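Peroxisomal fatty acid beta-oxidation multifunctional protein MFP2 (PDB 2WTB) carries out enoyl-CoA hydration and NAD-dependent 3-hydroxyacyl-CoA dehydrogenation in the peroxisomal beta-oxidation of fatty acids during seed germination. Local coordinates at residues A[634-639]-A[702-707]; A[649-654]-A[670-675]. All coordinates share one frame; numbering follows the deposited sequence.

Contact 1: A[634-639]-A[702-707]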
loop_
_atom_site.group_PDB
_atom_site.type_symbol
_atom_site.label_atom_id
_atom_site.label_comp_id
_atom_site.label_asym_id
_atom_site.label_seq_id
_atom_site.Cartn_x
_atom_site.Cartn_y
_atom_site.Cartn_z
ATOM N N PRO A 634 -18.449 -14.121 -8.320
ATOM C CA PRO A 634 -17.689 -15.080 -9.129
ATOM C C PRO A 634 -16.181 -14.918 -8.936
ATOM O O PRO A 634 -15.442 -15.893 -9.070
ATOM C CB PRO A 634 -18.087 -14.719 -10.562
ATOM C CG PRO A 634 -19.436 -14.107 -10.428
ATOM C CD PRO A 634 -19.389 -13.337 -9.141
ATOM N N VAL A 635 -15.735 -13.705 -8.625
ATOM C CA VAL A 635 -14.326 -13.474 -8.315
ATOM C C VAL A 635 -13.972 -14.090 -6.962
ATOM O O VAL A 635 -12.916 -14.706 -6.811
ATOM C CB VAL A 635 -13.965 -11.974 -8.314
ATOM C CG1 VAL A 635 -12.586 -11.765 -7.725
ATOM C CG2 VAL A 635 -14.030 -11.411 -9.724
ATOM N N VAL A 636 -14.855 -13.922 -5.982
ATOM C CA VAL A 636 -14.687 -14.579 -4.691
ATOM C C VAL A 636 -14.583 -16.078 -4.920
ATOM O O VAL A 636 -13.699 -16.747 -4.385
ATOM C CB VAL A 636 -15.876 -14.317 -3.751
ATOM C CG1 VAL A 636 -15.755 -15.169 -2.492
ATOM C CG2 VAL A 636 -15.969 -12.843 -3.398
ATOM N N ASN A 637 -15.500 -16.594 -5.731
ATOM C CA ASN A 637 -15.531 -18.008 -6.069
ATOM C C ASN A 637 -14.177 -18.486 -6.587
ATOM O O ASN A 637 -13.702 -19.560 -6.217
ATOM C CB ASN A 637 -16.618 -18.268 -7.113
ATOM C CG ASN A 637 -16.996 -19.728 -7.211
ATOM O OD1 ASN A 637 -16.701 -20.520 -6.316
ATOM N ND2 ASN A 637 -17.660 -20.093 -8.300
ATOM N N GLU A 638 -13.560 -17.676 -7.440
ATOM C CA GLU A 638 -12.291 -18.033 -8.057
ATOM C C GLU A 638 -11.150 -17.886 -7.060
ATOM O O GLU A 638 -10.218 -18.692 -7.043
ATOM C CB GLU A 638 -12.035 -17.167 -9.291
ATOM C CG GLU A 638 -10.895 -17.657 -10.165
ATOM C CD GLU A 638 -11.146 -19.042 -10.730
ATOM O OE1 GLU A 638 -12.307 -19.344 -11.082
ATOM O OE2 GLU A 638 -10.181 -19.829 -10.827
ATOM N N ALA A 639 -11.232 -16.852 -6.228
ATOM C CA ALA A 639 -10.247 -16.633 -5.181
ATOM C C ALA A 639 -10.188 -17.841 -4.254
ATOM O O ALA A 639 -9.121 -18.202 -3.757
ATOM C CB ALA A 639 -10.581 -15.380 -4.393
ATOM N N ALA A 702 -16.201 -26.383 -4.859
ATOM C CA ALA A 702 -16.284 -27.273 -3.700
ATOM C C ALA A 702 -15.908 -26.598 -2.381
ATOM O O ALA A 702 -16.599 -26.757 -1.374
ATOM C CB ALA A 702 -15.428 -28.516 -3.924
ATOM N N PHE A 703 -14.808 -25.852 -2.391
ATOM C CA PHE A 703 -14.333 -25.171 -1.191
ATOM C C PHE A 703 -15.367 -24.184 -0.642
ATOM O O PHE A 703 -15.667 -24.191 0.552
ATOM C CB PHE A 703 -13.007 -24.457 -1.474
ATOM C CG PHE A 703 -12.506 -23.625 -0.330
ATOM C CD1 PHE A 703 -11.776 -24.201 0.697
ATOM C CD2 PHE A 703 -12.752 -22.261 -0.288
ATOM C CE1 PHE A 703 -11.307 -23.432 1.751
ATOM C CE2 PHE A 703 -12.287 -21.488 0.762
ATOM C CZ PHE A 703 -11.564 -22.074 1.783
ATOM N N LEU A 704 -15.910 -23.343 -1.517
ATOM C CA LEU A 704 -16.885 -22.339 -1.102
ATOM C C LEU A 704 -18.173 -22.992 -0.613
ATOM O O LEU A 704 -18.730 -22.598 0.411
ATOM C CB LEU A 704 -17.190 -21.377 -2.254
ATOM C CG LEU A 704 -17.777 -20.006 -1.899
ATOM C CD1 LEU A 704 -17.816 -19.113 -3.129
ATOM C CD2 LEU A 704 -19.161 -20.121 -1.279
ATOM N N ALA A 705 -18.640 -23.990 -1.354
ATOM C CA ALA A 705 -19.885 -24.671 -1.022
ATOM C C ALA A 705 -19.828 -25.323 0.356
ATOM O O ALA A 705 -20.706 -25.109 1.191
ATOM C CB ALA A 705 -20.223 -25.705 -2.088
ATOM N N GLU A 706 -18.785 -26.114 0.588
ATOM C CA GLU A 706 -18.649 -26.853 1.838
ATOM C C GLU A 706 -18.559 -25.907 3.034
ATOM O O GLU A 706 -19.086 -26.199 4.107
ATOM C CB GLU A 706 -17.421 -27.765 1.785
ATOM C CG GLU A 706 -17.648 -29.157 2.361
ATOM C CD GLU A 706 -17.903 -29.151 3.856
ATOM O OE1 GLU A 706 -17.351 -28.273 4.553
ATOM O OE2 GLU A 706 -18.648 -30.033 4.335
ATOM N N ARG A 707 -17.895 -24.771 2.841
ATOM C CA ARG A 707 -17.740 -23.791 3.912
ATOM C C ARG A 707 -18.969 -22.904 4.069
ATOM O O ARG A 707 -19.320 -22.508 5.181
ATOM C CB ARG A 707 -16.501 -22.924 3.683
ATOM C CG ARG A 707 -15.194 -23.623 3.997
ATOM C CD ARG A 707 -14.059 -22.625 4.156
ATOM N NE ARG A 707 -12.835 -23.266 4.627
ATOM C CZ ARG A 707 -11.740 -22.606 4.984
ATOM N NH1 ARG A 707 -11.714 -21.283 4.921
ATOM N NH2 ARG A 707 -10.669 -23.266 5.402
#

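Contact 2: A[649-654]-A[670-675]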
loop_
_atom_site.group_PDB
_atom_site.type_symbol
_atom_site.label_atom_id
_atom_site.label_comp_id
_atom_site.label_asym_id
_atom_site.label_seq_id
_atom_site.Cartn_x
_atom_site.Cartn_y
_atom_site.Cartn_z
ATOM N N VAL A 649 -0.619 -18.691 -0.499
ATOM C CA VAL A 649 -0.195 -19.160 0.814
ATOM C C VAL A 649 -1.270 -18.951 1.869
ATOM O O VAL A 649 -1.528 -19.829 2.690
ATOM C CB VAL A 649 1.087 -18.444 1.272
ATOM C CG1 VAL A 649 1.319 -18.665 2.760
ATOM C CG2 VAL A 649 2.275 -18.916 0.453
ATOM N N LYS A 650 -1.893 -17.779 1.840
ATOM C CA LYS A 650 -2.867 -17.407 2.854
ATOM C C LYS A 650 -3.868 -16.407 2.287
ATOM O O LYS A 650 -3.548 -15.647 1.371
ATOM C CB LYS A 650 -2.153 -16.806 4.064
ATOM C CG LYS A 650 -1.429 -15.506 3.765
ATOM C CD LYS A 650 -0.629 -15.024 4.964
ATOM C CE LYS A 650 0.734 -15.696 5.032
ATOM N NZ LYS A 650 1.626 -15.244 3.927
ATOM N N ALA A 651 -5.079 -16.412 2.833
ATOM C CA ALA A 651 -6.136 -15.528 2.357
ATOM C C ALA A 651 -5.667 -14.075 2.277
ATOM O O ALA A 651 -5.944 -13.379 1.300
ATOM C CB ALA A 651 -7.362 -15.642 3.253
ATOM N N ALA A 652 -4.947 -13.628 3.304
ATOM C CA ALA A 652 -4.508 -12.239 3.383
ATOM C C ALA A 652 -3.629 -11.836 2.201
ATOM O O ALA A 652 -3.513 -10.651 1.885
ATOM C CB ALA A 652 -3.789 -11.981 4.697
ATOM N N ASP A 653 -3.009 -12.818 1.556
ATOM C CA ASP A 653 -2.210 -12.548 0.364
ATOM C C ASP A 653 -3.109 -12.232 -0.832
ATOM O O ASP A 653 -2.808 -11.343 -1.630
ATOM C CB ASP A 653 -1.285 -13.721 0.041
ATOM C CG ASP A 653 -0.040 -13.746 0.919
ATOM O OD1 ASP A 653 0.250 -12.731 1.589
ATOM O OD2 ASP A 653 0.654 -14.786 0.931
ATOM N N LEU A 654 -4.213 -12.963 -0.946
ATOM C CA LEU A 654 -5.193 -12.706 -1.994
ATOM C C LEU A 654 -5.777 -11.298 -1.865
ATOM O O LEU A 654 -6.025 -10.624 -2.865
ATOM C CB LEU A 654 -6.309 -13.748 -1.950
ATOM C CG LEU A 654 -5.917 -15.167 -2.362
ATOM C CD1 LEU A 654 -7.154 -16.044 -2.464
ATOM C CD2 LEU A 654 -5.160 -15.149 -3.680
ATOM N N GLY A 670 -10.136 -6.308 1.213
ATOM C CA GLY A 670 -9.637 -7.187 0.173
ATOM C C GLY A 670 -10.707 -8.165 -0.265
ATOM O O GLY A 670 -11.696 -8.359 0.437
ATOM N N ILE A 671 -10.508 -8.790 -1.420
ATOM C CA ILE A 671 -11.522 -9.659 -2.008
ATOM C C ILE A 671 -11.994 -10.744 -1.035
ATOM O O ILE A 671 -13.170 -11.100 -1.020
ATOM C CB ILE A 671 -11.022 -10.308 -3.316
ATOM C CG1 ILE A 671 -12.094 -10.239 -4.405
ATOM C CG2 ILE A 671 -10.582 -11.742 -3.073
ATOM C CD1 ILE A 671 -13.220 -11.220 -4.215
ATOM N N MET A 672 -11.080 -11.260 -0.218
ATOM C CA MET A 672 -11.422 -12.328 0.718
ATOM C C MET A 672 -11.961 -11.775 2.032
ATOM O O MET A 672 -12.952 -12.276 2.562
ATOM C CB MET A 672 -10.218 -13.239 0.975
ATOM C CG MET A 672 -9.752 -14.015 -0.249
ATOM S SD MET A 672 -10.889 -15.322 -0.755
ATOM C CE MET A 672 -10.744 -16.449 0.630
ATOM N N PHE A 673 -11.310 -10.742 2.556
ATOM C CA PHE A 673 -11.789 -10.076 3.764
ATOM C C PHE A 673 -13.211 -9.556 3.562
ATOM O O PHE A 673 -14.029 -9.580 4.482
ATOM C CB PHE A 673 -10.856 -8.928 4.151
ATOM C CG PHE A 673 -11.269 -8.202 5.401
ATOM C CD1 PHE A 673 -10.695 -8.515 6.620
ATOM C CD2 PHE A 673 -12.229 -7.202 5.356
ATOM C CE1 PHE A 673 -11.070 -7.846 7.773
ATOM C CE2 PHE A 673 -12.609 -6.532 6.506
ATOM C CZ PHE A 673 -12.029 -6.853 7.714
ATOM N N TRP A 674 -13.494 -9.089 2.349
ATOM C CA TRP A 674 -14.809 -8.560 2.006
ATOM C C TRP A 674 -15.827 -9.689 1.910
ATOM O O TRP A 674 -16.956 -9.558 2.378
ATOM C CB TRP A 674 -14.739 -7.787 0.685
ATOM C CG TRP A 674 -16.063 -7.290 0.185
ATOM C CD1 TRP A 674 -16.802 -6.266 0.703
ATOM C CD2 TRP A 674 -16.798 -7.781 -0.945
ATOM N NE1 TRP A 674 -17.953 -6.097 -0.026
ATOM C CE2 TRP A 674 -17.976 -7.014 -1.044
ATOM C CE3 TRP A 674 -16.577 -8.800 -1.877
ATOM C CZ2 TRP A 674 -18.928 -7.230 -2.039
ATOM C CZ3 TRP A 674 -17.525 -9.014 -2.866
ATOM C CH2 TRP A 674 -18.687 -8.232 -2.938
ATOM N N ALA A 675 -15.414 -10.801 1.309
ATOM C CA ALA A 675 -16.276 -11.972 1.177
ATOM C C ALA A 675 -16.793 -12.442 2.533
ATOM O O ALA A 675 -17.982 -12.720 2.688
ATOM C CB ALA A 675 -15.539 -13.103 0.464
#

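Contact 1: A[634-639]-A[702-707]
Leu704 reaches across from helix 702-710 and lays its CD1 methyl on Asn637, 3.7 Å from the amide oxygen OD1 and 3.9 Å from CA of that same asparagine. The leucine is fully extended, with CG opposite the backbone N (chi1 -159°) and chi2 near 180°, which carries CD1 to the flank of helix 624-644; the two side chains meet at roughly a right angle. The same methyl also grazes Val636, whose CG1 lies 4.5 Å from Leu704 CD1. Although OD1 faces a methyl here, its polar need is met elsewhere: it accepts from Cys701 N, while ND2 donates to Lys699 O, so both ends of the buried amide are tied to the chain that leads into helix 702-710. These helices belong to the all-helical C-terminal region that follows the NAD-binding Rossmann domain of the dehydrogenase part, and Tyr684 and Leu687 of helix 680-694 add to the packing around Leu704. The outer side of helix 702-710 is looser, and there Ala702 and Glu706 face solvent. Arg707 is held in its own way: Phe703 CZ lies over one face of its guanidinium, toward the rim of that group, and NH1 is bonded to Ala716 O.

Contact 2: A[649-654]-A[670-675]
Met672 packs against Ala651 and Leu654, which sit one turn apart on helix 651-662 and both direct CB at helix 671-678. Met672 CB lies 4.4 Å from Ala651 CB. The next atom makes the tightest meeting: CG comes to 3.8 Å from Leu654 CB and 4.0 Å from Leu654 CD1, and is 4.2 Å from the carbonyl O of Ala651. SD then passes the leucine's branch, 4.2 Å from Leu654 CD1. Finally CE curls back, its methyl 4.4 Å from Ala651 CB. All three torsions turn the same way (chi1 -65°, chi2 -71°, chi3 -67°), and the bends at chi2 and chi3 fold the chain so that CE returns toward Ala651 while SD rests against both Leu654 and Ala639 of helix 624-644. Leu654 crosses it at a slant.

The two helices follow one another in the all-helical C-terminal region of the dehydrogenase part, as consecutive helices joined by the loop 663-670. Gly670 occupies the N-cap position of the second helix, with backbone angles suited to a residue lacking a side chain. Asp655, next along from Leu654, accepts hydrogen bonds from Met672 N and Phe673 N through OD1, so a buried apolar seam has a polar tie at its edge, between the first helix and the opening turn of the second.

On a flank of helix 651-662 that Met672 does not touch, Lys650, at the N-cap position, bends round to form a salt bridge with Asp653. Its NZ comes in above the carboxylate plane, 3.2 Å from Asp653 OD2, and also donates to Gly295 O and Lys298 O, joining this helix start to the chain after helix 281-294.

How the contacts relate
Contacts 1 and 2 are both buried, and their centres lie 12 Å apart. They share no helix, yet helix 624-644 of contact 1 packs directly on helix 671-678 of contact 2: Val636 CG2 is 3.3 Å from Ile671 CD1, and Met672 SD is 3.6 Å from Ala639 CB. Helix 624-644 therefore has 702-707 at one flank and 670-675 at another. Contact 2 is nearer the chain's centre and buries more surface, mostly through apolar side chains, with no hydrogen bond between its two segments. Contact 1 is a smaller touch in which a methyl meets a buried amide, and its second helix has an outer face in solvent.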